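Local coordinates for protein type II restriction enzyme MspI (Moraxella sp., PDB 1SA3) that recognises the double-stranded DNA sequence 5'-CCGG-3' and cleaves it after the first cytosine, leaving fragments with terminal 5'-phosphates, at residues N156-K161 with K254-Q259; V133-T138 with I183-T188; K50-A55 with D61-L66. All blocks are in the same frame, centred on the assembly; numbering follows the deposited sequence.

Contact 1 of 3, residues N156-K161 with K254-Q259. With nucleotides of chain B; nucleotides of chain A.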
loop_
_atom_site.group_PDB
_atom_site.type_symbol
_atom_site.label_atom_id
_atom_site.label_comp_id
_atom_site.label_asym_id
_atom_site.label_seq_id
_atom_site.Cartn_x
_atom_site.Cartn_y
_atom_site.Cartn_z
ATOM N N ASN E 156 -13.914 18.874 6.509
ATOM C CA ASN E 156 -14.504 19.523 7.672
ATOM C C ASN E 156 -15.636 18.761 8.340
ATOM O O ASN E 156 -15.753 18.783 9.562
ATOM C CB ASN E 156 -14.984 20.931 7.312
ATOM C CG ASN E 156 -13.840 21.906 7.169
ATOM O OD1 ASN E 156 -12.871 21.857 7.932
ATOM N ND2 ASN E 156 -13.945 22.805 6.200
ATOM N N ASP E 157 -16.475 18.100 7.547
ATOM C CA ASP E 157 -17.600 17.349 8.092
ATOM C C ASP E 157 -17.182 15.969 8.601
ATOM O O ASP E 157 -17.883 15.357 9.405
ATOM C CB ASP E 157 -18.699 17.181 7.032
ATOM C CG ASP E 157 -19.379 18.495 6.666
ATOM O OD1 ASP E 157 -19.205 19.490 7.393
ATOM O OD2 ASP E 157 -20.105 18.522 5.651
ATOM N N GLN E 158 -16.035 15.497 8.119
ATOM C CA GLN E 158 -15.476 14.193 8.467
ATOM C C GLN E 158 -16.227 13.039 7.808
ATOM O O GLN E 158 -16.073 11.881 8.178
ATOM C CB GLN E 158 -15.394 14.023 9.996
ATOM C CG GLN E 158 -14.400 15.007 10.632
ATOM C CD GLN E 158 -14.051 14.692 12.081
ATOM O OE1 GLN E 158 -14.903 14.281 12.866
ATOM N NE2 GLN E 158 -12.800 14.910 12.443
ATOM N N SER E 159 -17.027 13.372 6.800
ATOM C CA SER E 159 -17.780 12.397 6.033
ATOM C C SER E 159 -18.563 13.177 4.991
ATOM O O SER E 159 -18.449 14.403 4.912
ATOM C CB SER E 159 -18.755 11.608 6.914
ATOM O OG SER E 159 -19.971 12.318 7.082
ATOM N N ALA E 160 -19.363 12.469 4.203
ATOM C CA ALA E 160 -20.155 13.110 3.162
ATOM C C ALA E 160 -21.621 13.206 3.588
ATOM O O ALA E 160 -22.482 13.543 2.776
ATOM C CB ALA E 160 -20.039 12.316 1.866
ATOM N N LYS E 161 -21.890 12.928 4.861
ATOM C CA LYS E 161 -23.260 12.941 5.377
ATOM C C LYS E 161 -24.030 14.254 5.209
ATOM O O LYS E 161 -25.258 14.246 5.164
ATOM C CB LYS E 161 -23.285 12.519 6.856
ATOM C CG LYS E 161 -22.810 13.575 7.846
ATOM C CD LYS E 161 -22.921 13.075 9.290
ATOM C CE LYS E 161 -22.556 14.162 10.297
ATOM N NZ LYS E 161 -22.713 13.711 11.707
ATOM N N LYS E 254 -6.001 17.303 16.273
ATOM C CA LYS E 254 -7.024 18.288 16.576
ATOM C C LYS E 254 -7.650 18.852 15.304
ATOM O O LYS E 254 -8.852 19.080 15.251
ATOM C CB LYS E 254 -6.423 19.421 17.418
ATOM N N ALA E 255 -6.832 19.059 14.278
ATOM C CA ALA E 255 -7.321 19.602 13.012
ATOM C C ALA E 255 -8.154 18.609 12.215
ATOM O O ALA E 255 -7.898 17.409 12.239
ATOM C CB ALA E 255 -6.151 20.063 12.166
ATOM N N LYS E 256 -9.162 19.116 11.516
ATOM C CA LYS E 256 -9.990 18.269 10.670
ATOM C C LYS E 256 -9.012 17.773 9.609
ATOM O O LYS E 256 -8.234 18.558 9.068
ATOM C CB LYS E 256 -11.099 19.092 10.023
ATOM C CG LYS E 256 -12.065 19.693 11.020
ATOM C CD LYS E 256 -12.800 18.612 11.800
ATOM C CE LYS E 256 -13.843 19.230 12.717
ATOM N NZ LYS E 256 -14.586 18.212 13.492
ATOM N N LYS E 257 -9.034 16.479 9.317
ATOM C CA LYS E 257 -8.091 15.934 8.351
ATOM C C LYS E 257 -8.657 14.696 7.665
ATOM O O LYS E 257 -9.365 13.894 8.274
ATOM C CB LYS E 257 -6.780 15.615 9.073
ATOM C CG LYS E 257 -5.620 15.181 8.181
ATOM C CD LYS E 257 -4.345 15.019 9.002
ATOM C CE LYS E 257 -3.162 14.576 8.146
ATOM N NZ LYS E 257 -1.969 14.246 8.989
ATOM N N MET E 258 -8.335 14.525 6.394
ATOM C CA MET E 258 -8.857 13.381 5.657
ATOM C C MET E 258 -8.024 12.101 5.771
ATOM O O MET E 258 -6.810 12.149 5.954
ATOM C CB MET E 258 -8.999 13.739 4.183
ATOM C CG MET E 258 -9.781 15.015 3.942
ATOM S SD MET E 258 -10.019 15.304 2.191
ATOM C CE MET E 258 -11.499 14.303 1.919
ATOM N N GLN E 259 -8.704 10.965 5.663
ATOM C CA GLN E 259 -8.057 9.659 5.680
ATOM C C GLN E 259 -8.644 8.867 4.528
ATOM O O GLN E 259 -9.835 8.982 4.229
ATOM C CB GLN E 259 -8.328 8.890 6.969
ATOM C CG GLN E 259 -7.483 7.615 7.065
ATOM C CD GLN E 259 -7.987 6.643 8.131
ATOM O OE1 GLN E 259 -9.126 6.181 8.068
ATOM N NE2 GLN E 259 -7.135 6.322 9.101
ATOM P P DC B 3 -20.654 9.019 4.305
ATOM O OP1 DC B 3 -21.846 9.880 4.066
ATOM O OP2 DC B 3 -19.310 9.492 3.872
ATOM O "O5'" DC B 3 -20.604 8.725 5.863
ATOM C "C5'" DC B 3 -21.731 8.144 6.509
ATOM C "C4'" DC B 3 -21.390 7.774 7.932
ATOM O "O4'" DC B 3 -20.537 6.607 7.958
ATOM C "C3'" DC B 3 -20.675 8.853 8.746
ATOM O "O3'" DC B 3 -21.307 8.950 10.021
ATOM C "C2'" DC B 3 -19.260 8.313 8.894
ATOM C "C1'" DC B 3 -19.508 6.816 8.906
ATOM N N1 DC B 3 -18.369 5.956 8.546
ATOM C C2 DC B 3 -18.013 4.921 9.425
ATOM O O2 DC B 3 -18.660 4.775 10.471
ATOM N N3 DC B 3 -16.978 4.110 9.111
ATOM C C4 DC B 3 -16.304 4.298 7.978
ATOM N N4 DC B 3 -15.285 3.471 7.717
ATOM C C5 DC B 3 -16.642 5.345 7.062
ATOM C C6 DC B 3 -17.673 6.142 7.384
ATOM P P DC B 4 -20.777 10.006 11.100
ATOM O OP1 DC B 4 -21.988 10.539 11.777
ATOM O OP2 DC B 4 -19.828 10.943 10.458
ATOM O "O5'" DC B 4 -19.981 9.100 12.140
ATOM C "C5'" DC B 4 -20.664 8.069 12.855
ATOM C "C4'" DC B 4 -19.733 7.375 13.820
ATOM O "O4'" DC B 4 -18.790 6.554 13.091
ATOM C "C3'" DC B 4 -18.900 8.283 14.728
ATOM O "O3'" DC B 4 -18.831 7.717 16.046
ATOM C "C2'" DC B 4 -17.528 8.234 14.083
ATOM C "C1'" DC B 4 -17.492 6.801 13.603
ATOM N N1 DC B 4 -16.507 6.517 12.546
ATOM C C2 DC B 4 -15.634 5.440 12.722
ATOM O O2 DC B 4 -15.756 4.731 13.735
ATOM N N3 DC B 4 -14.681 5.196 11.788
ATOM C C4 DC B 4 -14.590 5.978 10.710
ATOM N N4 DC B 4 -13.624 5.718 9.822
ATOM C C5 DC B 4 -15.485 7.070 10.495
ATOM C C6 DC B 4 -16.423 7.298 11.430
ATOM P P DC A 3 0.397 15.994 11.195
ATOM O OP1 DC A 3 1.178 16.701 10.155
ATOM O OP2 DC A 3 -1.084 16.087 11.194
ATOM O "O5'" DC A 3 0.818 14.464 11.143
ATOM C "C5'" DC A 3 2.184 14.113 11.316
ATOM C "C4'" DC A 3 2.354 12.614 11.294
ATOM O "O4'" DC A 3 1.917 12.038 12.547
ATOM C "C3'" DC A 3 1.611 11.874 10.180
ATOM O "O3'" DC A 3 2.552 11.032 9.520
ATOM C "C2'" DC A 3 0.534 11.086 10.920
ATOM C "C1'" DC A 3 1.141 10.879 12.310
ATOM N N1 DC A 3 0.182 10.764 13.431
ATOM C C2 DC A 3 0.320 9.703 14.354
ATOM O O2 DC A 3 1.211 8.862 14.182
ATOM N N3 DC A 3 -0.525 9.633 15.408
ATOM C C4 DC A 3 -1.477 10.556 15.563
ATOM N N4 DC A 3 -2.281 10.450 16.621
ATOM C C5 DC A 3 -1.649 11.629 14.636
ATOM C C6 DC A 3 -0.810 11.689 13.593
HETATM O O HOH W 1 -10.205 14.903 11.251
#
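Lys-256 lays its aliphatic chain across the C-terminal end of helix 146-157, meeting Asn-156 and Gln-158 beside the DNA-contacting surface of this PDDEXK-clan endonuclease. The helix ends at Asp-157, and Gln-158, the first residue to leave helical geometry, has a positive phi of 74°; the residues that follow, Ser-159 to Lys-161, meet phosphates. A bend at chi2 (-62°) folds the lysine along this end, and its CD lies 3.7 Å from the carbonyl O of Asn-156. The side chains of Gln-158 and Lys-256 cross at about a right angle, NE2 of Gln-158 lying 3.8 Å from CD of Lys-256, while OD1 of Asn-156 rests against CB and CG of the lysine. These van der Waals contacts are the close-packed part, and no direct hydrogen bond links the two segments.

Elsewhere the join is looser and wet. One water accepts from Gln-158 NE2 at 2.9 Å and from the backbone N of Lys-257, bridging the two segments. Asn-156 and Lys-256 are both exposed, as suits a surface contact. The interior lies to one side, where Met-258, in strand 258-261, packs on Ile-151 and His-154 of the helix.

Past the contact the two segments reach different DNA strands. In the 156-161 segment Ser-159 OG accepts from the N of Lys-161 at 3.0 Å, an ST turn. Ala-160 N donates to OP2 of DC3 of chain B, and Lys-161 NZ makes a longer bond, 3.3 Å, to OP1 of DC4 of chain B. On the other segment the extended chain of Lys-257, also salt-bridged to Glu-130, ends with NZ 3.0 Å from OP2 of DC3 of chain A.

Contact 2 of 3, residues V133-T138 with I183-T188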
loop_
_atom_site.group_PDB
_atom_site.type_symbol
_atom_site.label_atom_id
_atom_site.label_comp_id
_atom_site.label_asym_id
_atom_site.label_seq_id
_atom_site.Cartn_x
_atom_site.Cartn_y
_atom_site.Cartn_z
ATOM N N VAL E 133 -6.590 18.671 2.939
ATOM C CA VAL E 133 -7.079 18.953 1.600
ATOM C C VAL E 133 -6.080 19.705 0.717
ATOM O O VAL E 133 -5.912 19.371 -0.451
ATOM C CB VAL E 133 -8.401 19.760 1.674
ATOM C CG1 VAL E 133 -8.153 21.093 2.375
ATOM C CG2 VAL E 133 -8.966 19.978 0.279
ATOM N N GLU E 134 -5.409 20.714 1.261
ATOM C CA GLU E 134 -4.463 21.497 0.456
ATOM C C GLU E 134 -3.292 20.652 -0.048
ATOM O O GLU E 134 -2.786 20.858 -1.155
ATOM C CB GLU E 134 -3.935 22.682 1.271
ATOM C CG GLU E 134 -4.994 23.716 1.669
ATOM C CD GLU E 134 -5.555 24.486 0.480
ATOM O OE1 GLU E 134 -4.950 24.437 -0.613
ATOM O OE2 GLU E 134 -6.600 25.149 0.641
ATOM N N THR E 135 -2.864 19.700 0.770
ATOM C CA THR E 135 -1.758 18.828 0.408
ATOM C C THR E 135 -2.167 17.946 -0.770
ATOM O O THR E 135 -1.400 17.756 -1.717
ATOM C CB THR E 135 -1.359 17.957 1.603
ATOM O OG1 THR E 135 -1.065 18.809 2.714
ATOM C CG2 THR E 135 -0.131 17.110 1.284
ATOM N N ILE E 136 -3.380 17.408 -0.707
ATOM C CA ILE E 136 -3.901 16.558 -1.773
ATOM C C ILE E 136 -4.016 17.345 -3.083
ATOM O O ILE E 136 -3.529 16.918 -4.136
ATOM C CB ILE E 136 -5.304 16.035 -1.422
ATOM C CG1 ILE E 136 -5.252 15.245 -0.114
ATOM C CG2 ILE E 136 -5.840 15.194 -2.565
ATOM C CD1 ILE E 136 -6.615 14.903 0.459
ATOM N N CYS E 137 -4.680 18.493 -3.012
ATOM C CA CYS E 137 -4.875 19.320 -4.191
ATOM C C CYS E 137 -3.541 19.704 -4.820
ATOM O O CYS E 137 -3.402 19.690 -6.041
ATOM C CB CYS E 137 -5.699 20.563 -3.824
ATOM S SG CYS E 137 -7.444 20.164 -3.483
ATOM N N THR E 138 -2.555 20.016 -3.987
ATOM C CA THR E 138 -1.235 20.385 -4.479
ATOM C C THR E 138 -0.571 19.198 -5.186
ATOM O O THR E 138 -0.005 19.350 -6.271
ATOM C CB THR E 138 -0.356 20.889 -3.322
ATOM O OG1 THR E 138 -0.884 22.133 -2.848
ATOM C CG2 THR E 138 1.073 21.089 -3.769
ATOM N N ILE E 183 -5.636 8.771 -7.179
ATOM C CA ILE E 183 -5.313 7.467 -6.614
ATOM C C ILE E 183 -3.811 7.236 -6.515
ATOM O O ILE E 183 -3.299 6.854 -5.465
ATOM C CB ILE E 183 -5.918 6.325 -7.447
ATOM C CG1 ILE E 183 -7.437 6.474 -7.508
ATOM C CG2 ILE E 183 -5.558 4.989 -6.815
ATOM C CD1 ILE E 183 -8.089 5.667 -8.602
ATOM N N ARG E 184 -3.108 7.463 -7.617
ATOM C CA ARG E 184 -1.664 7.259 -7.642
ATOM C C ARG E 184 -0.959 8.133 -6.605
ATOM O O ARG E 184 -0.056 7.672 -5.905
ATOM C CB ARG E 184 -1.120 7.548 -9.049
ATOM C CG ARG E 184 0.332 7.166 -9.262
ATOM C CD ARG E 184 0.752 7.420 -10.713
ATOM N NE ARG E 184 0.018 6.583 -11.660
ATOM C CZ ARG E 184 0.297 5.310 -11.921
ATOM N NH1 ARG E 184 1.307 4.708 -11.308
ATOM N NH2 ARG E 184 -0.434 4.635 -12.804
ATOM N N TRP E 185 -1.379 9.390 -6.482
ATOM C CA TRP E 185 -0.741 10.273 -5.516
ATOM C C TRP E 185 -1.032 9.851 -4.074
ATOM O O TRP E 185 -0.152 9.905 -3.217
ATOM C CB TRP E 185 -1.183 11.723 -5.724
ATOM C CG TRP E 185 -0.493 12.651 -4.789
ATOM C CD1 TRP E 185 0.719 13.251 -4.971
ATOM C CD2 TRP E 185 -0.931 13.022 -3.480
ATOM N NE1 TRP E 185 1.064 13.972 -3.854
ATOM C CE2 TRP E 185 0.068 13.848 -2.923
ATOM C CE3 TRP E 185 -2.073 12.734 -2.722
ATOM C CZ2 TRP E 185 -0.038 14.391 -1.635
ATOM C CZ3 TRP E 185 -2.180 13.271 -1.445
ATOM C CH2 TRP E 185 -1.167 14.091 -0.914
ATOM N N CYS E 186 -2.263 9.429 -3.806
ATOM C CA CYS E 186 -2.629 9.003 -2.460
ATOM C C CYS E 186 -1.788 7.830 -1.953
ATOM O O CYS E 186 -1.395 7.812 -0.787
ATOM C CB CYS E 186 -4.107 8.608 -2.397
ATOM S SG CYS E 186 -5.231 9.998 -2.196
ATOM N N VAL E 187 -1.520 6.858 -2.821
ATOM C CA VAL E 187 -0.738 5.686 -2.421
ATOM C C VAL E 187 0.763 5.766 -2.689
ATOM O O VAL E 187 1.514 4.947 -2.170
ATOM C CB VAL E 187 -1.287 4.379 -3.065
ATOM C CG1 VAL E 187 -2.728 4.167 -2.636
ATOM C CG2 VAL E 187 -1.197 4.439 -4.593
ATOM N N THR E 188 1.219 6.741 -3.479
ATOM C CA THR E 188 2.658 6.839 -3.755
ATOM C C THR E 188 3.298 8.190 -3.479
ATOM O O THR E 188 4.522 8.294 -3.420
ATOM C CB THR E 188 2.991 6.523 -5.226
ATOM O OG1 THR E 188 2.498 7.583 -6.058
ATOM C CG2 THR E 188 2.391 5.188 -5.643
#
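Trp-185 meets Thr-135 and Ile-136 through the six-membered half of its indole, which projects from helix 179-188 onto the side of helix 133-140. The apolar contacts come first. With CG anti to the backbone N (chi1 -177°), the indole reaches out to the neighbouring helix, and its CZ3 comes to 3.9 Å from CG1 of Ile-136. The same ring atom lies 3.7 Å from the CA of Ile-136, so the tryptophan touches the helix backbone as well as its side chains. Next along the rim, CH2 is met by the methyl CG2 of Thr-135 at 3.9 Å. Both side chains cross the indole at about a right angle.

Polar groups play a lesser part between the segments, which share no hydrogen bond. The carbonyl O of Thr-135 approaches CZ2 of Trp-185 to 3.6 Å, obliquely to the ring. Within helix 179-188, the O of Arg-184 is gripped twice: Thr-188 N and Thr-188 OG1 reach it from opposite faces of the carbonyl plane, the hydroxyl at 2.6 Å. Salt bridges tie the helices elsewhere, Glu-134 to Lys-148 and Arg-152, and Arg-184 to Asp-223.

Tyr-131 of strand 127-131 adds a second aromatic ring. It meets that of Trp-185 with the planes at about 45°, its side chain also packs with Ile-136, and its hydroxyl is hydrogen-bonded to the carbonyl O of Cys-186. The arrangement is a largely buried helix-helix contact in which Trp-185 spans the gap between helices 179-188 and 133-140, next to the edge strand 127-131 of the three-stranded antiparallel sheet.

Contact 3 of 3, residues K50-A55 with D61-L66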
loop_
_atom_site.group_PDB
_atom_site.type_symbol
_atom_site.label_atom_id
_atom_site.label_comp_id
_atom_site.label_asym_id
_atom_site.label_seq_id
_atom_site.Cartn_x
_atom_site.Cartn_y
_atom_site.Cartn_z
ATOM N N LYS E 50 15.408 -20.949 -2.984
ATOM C CA LYS E 50 14.875 -21.910 -2.019
ATOM C C LYS E 50 13.354 -21.811 -1.890
ATOM O O LYS E 50 12.638 -22.810 -2.016
ATOM C CB LYS E 50 15.515 -21.668 -0.643
ATOM C CG LYS E 50 14.899 -22.448 0.527
ATOM C CD LYS E 50 15.507 -21.993 1.862
ATOM C CE LYS E 50 14.967 -22.785 3.058
ATOM N NZ LYS E 50 15.458 -24.204 3.089
ATOM N N TYR E 51 12.863 -20.595 -1.653
ATOM C CA TYR E 51 11.440 -20.373 -1.449
ATOM C C TYR E 51 10.529 -20.450 -2.658
ATOM O O TYR E 51 9.335 -20.694 -2.508
ATOM C CB TYR E 51 11.237 -19.051 -0.702
ATOM C CG TYR E 51 11.733 -19.142 0.721
ATOM C CD1 TYR E 51 12.731 -18.291 1.195
ATOM C CD2 TYR E 51 11.228 -20.119 1.588
ATOM C CE1 TYR E 51 13.216 -18.409 2.494
ATOM C CE2 TYR E 51 11.710 -20.248 2.891
ATOM C CZ TYR E 51 12.704 -19.392 3.333
ATOM O OH TYR E 51 13.202 -19.530 4.607
ATOM N N ASN E 52 11.073 -20.263 -3.855
ATOM C CA ASN E 52 10.240 -20.347 -5.042
ATOM C C ASN E 52 10.207 -21.791 -5.540
ATOM O O ASN E 52 10.390 -22.052 -6.728
ATOM C CB ASN E 52 10.773 -19.435 -6.147
ATOM C CG ASN E 52 9.699 -19.073 -7.149
ATOM O OD1 ASN E 52 8.815 -18.262 -6.861
ATOM N ND2 ASN E 52 9.751 -19.690 -8.322
ATOM N N THR E 53 9.994 -22.728 -4.623
ATOM C CA THR E 53 9.934 -24.142 -4.980
ATOM C C THR E 53 8.720 -24.773 -4.324
ATOM O O THR E 53 8.204 -24.257 -3.329
ATOM C CB THR E 53 11.182 -24.913 -4.502
ATOM O OG1 THR E 53 11.152 -25.036 -3.072
ATOM C CG2 THR E 53 12.447 -24.189 -4.928
ATOM N N ASN E 54 8.270 -25.890 -4.883
ATOM C CA ASN E 54 7.118 -26.604 -4.354
ATOM C C ASN E 54 7.386 -27.152 -2.956
ATOM O O ASN E 54 6.492 -27.721 -2.332
ATOM C CB ASN E 54 6.741 -27.747 -5.294
ATOM C CG ASN E 54 6.162 -27.255 -6.603
ATOM O OD1 ASN E 54 6.041 -28.017 -7.562
ATOM N ND2 ASN E 54 5.788 -25.979 -6.647
ATOM N N ALA E 55 8.617 -26.995 -2.475
ATOM C CA ALA E 55 8.968 -27.451 -1.134
ATOM C C ALA E 55 8.452 -26.444 -0.096
ATOM O O ALA E 55 8.337 -26.764 1.093
ATOM C CB ALA E 55 10.475 -27.612 -1.008
ATOM N N ASP E 61 4.163 -19.028 -3.363
ATOM C CA ASP E 61 3.018 -18.231 -3.803
ATOM C C ASP E 61 3.330 -16.748 -3.628
ATOM O O ASP E 61 3.049 -15.943 -4.506
ATOM C CB ASP E 61 1.759 -18.581 -2.998
ATOM C CG ASP E 61 0.553 -17.737 -3.401
ATOM O OD1 ASP E 61 0.196 -17.729 -4.601
ATOM O OD2 ASP E 61 -0.051 -17.074 -2.523
ATOM N N ILE E 62 3.914 -16.399 -2.486
ATOM C CA ILE E 62 4.270 -15.013 -2.185
ATOM C C ILE E 62 5.335 -14.492 -3.150
ATOM O O ILE E 62 5.155 -13.442 -3.781
ATOM C CB ILE E 62 4.779 -14.898 -0.731
ATOM C CG1 ILE E 62 3.638 -15.266 0.230
ATOM C CG2 ILE E 62 5.317 -13.485 -0.465
ATOM C CD1 ILE E 62 4.086 -15.467 1.692
ATOM N N SER E 63 6.435 -15.231 -3.286
ATOM C CA SER E 63 7.501 -14.813 -4.185
ATOM C C SER E 63 7.042 -14.750 -5.657
ATOM O O SER E 63 7.404 -13.818 -6.382
ATOM C CB SER E 63 8.725 -15.730 -4.018
ATOM O OG SER E 63 8.419 -17.087 -4.287
ATOM N N SER E 64 6.247 -15.723 -6.098
ATOM C CA SER E 64 5.746 -15.720 -7.478
ATOM C C SER E 64 4.828 -14.520 -7.733
ATOM O O SER E 64 4.874 -13.909 -8.794
ATOM C CB SER E 64 4.979 -17.010 -7.793
ATOM O OG SER E 64 5.860 -18.110 -7.937
ATOM N N LYS E 65 3.983 -14.186 -6.765
ATOM C CA LYS E 65 3.095 -13.042 -6.929
ATOM C C LYS E 65 3.919 -11.759 -7.036
ATOM O O LYS E 65 3.563 -10.843 -7.777
ATOM C CB LYS E 65 2.118 -12.930 -5.747
ATOM C CG LYS E 65 0.942 -13.895 -5.807
ATOM C CD LYS E 65 0.125 -13.857 -4.526
ATOM C CE LYS E 65 -1.069 -14.799 -4.622
ATOM N NZ LYS E 65 -1.828 -14.913 -3.346
ATOM N N LEU E 66 5.016 -11.682 -6.294
ATOM C CA LEU E 66 5.842 -10.482 -6.349
ATOM C C LEU E 66 6.533 -10.365 -7.711
ATOM O O LEU E 66 6.526 -9.295 -8.328
ATOM C CB LEU E 66 6.872 -10.482 -5.212
ATOM C CG LEU E 66 7.527 -9.117 -4.922
ATOM C CD1 LEU E 66 7.853 -8.999 -3.426
ATOM C CD2 LEU E 66 8.785 -8.945 -5.766
#
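Asn-52 OD1 faces two serine hydroxyls at once, Ser-63 OG at 2.9 Å and Ser-64 OG at 3.1 Å. Either hydroxyl may donate to it, but each has other acceptors within reach: Ser-63 OG the carbonyl O atoms of Glu-59 and Lys-60, and Ser-64 OG, weakly, that of Lys-60. Each serine proton may therefore go to its own helix or to the asparagine. CG of Asn-52 stands anti to its backbone N (chi1 -158°), which carries the amide across to helix 57-69.

The segments belong to two successive helices, 45-51 and 57-69, joined by a short connection. Asn-52 is the centre of an inverse gamma turn, spanned by a weak backbone bond from Thr-53 N to Tyr-51 O at 3.0 Å. Separately, Thr-53 OG1 donates back to the helix end, to Lys-50 O at 2.9 Å.

Farther out, Lys-65 NZ bridges to OD2 of Asp-61 one turn back at 2.9 Å, meeting the carboxylate on its syn side, and also pairs with Asp-216. Ser-63 packs on Ile-41 and Phe-42, Asn-52 rests on Leu-74, and the Tyr-51 ring meets Phe-56 edge-to-face.

In the fold
Contact 3 comes first along the chain and closes before the others open. It lies across the chain's centre from them, its centre about 42 Å from that of contact 1 and about 34 Å from that of contact 2, and it packs beside strand 213-221, an outermost strand of the five-stranded mixed sheet. Contacts 1 and 2 are neighbours, with centres about 16 Å apart and segments that alternate in sequence; Met-258 SD touches Ile-136 CD1 at 3.8 Å. Helices 133-140 and 146-157 are consecutive, and strand 258-261 returns between strands 127-131 and 246-249. Contact 2 thus lies just behind contact 1, its nearest atom about 8 Å from the DNA, whereas contact 3 stays about 15 Å away.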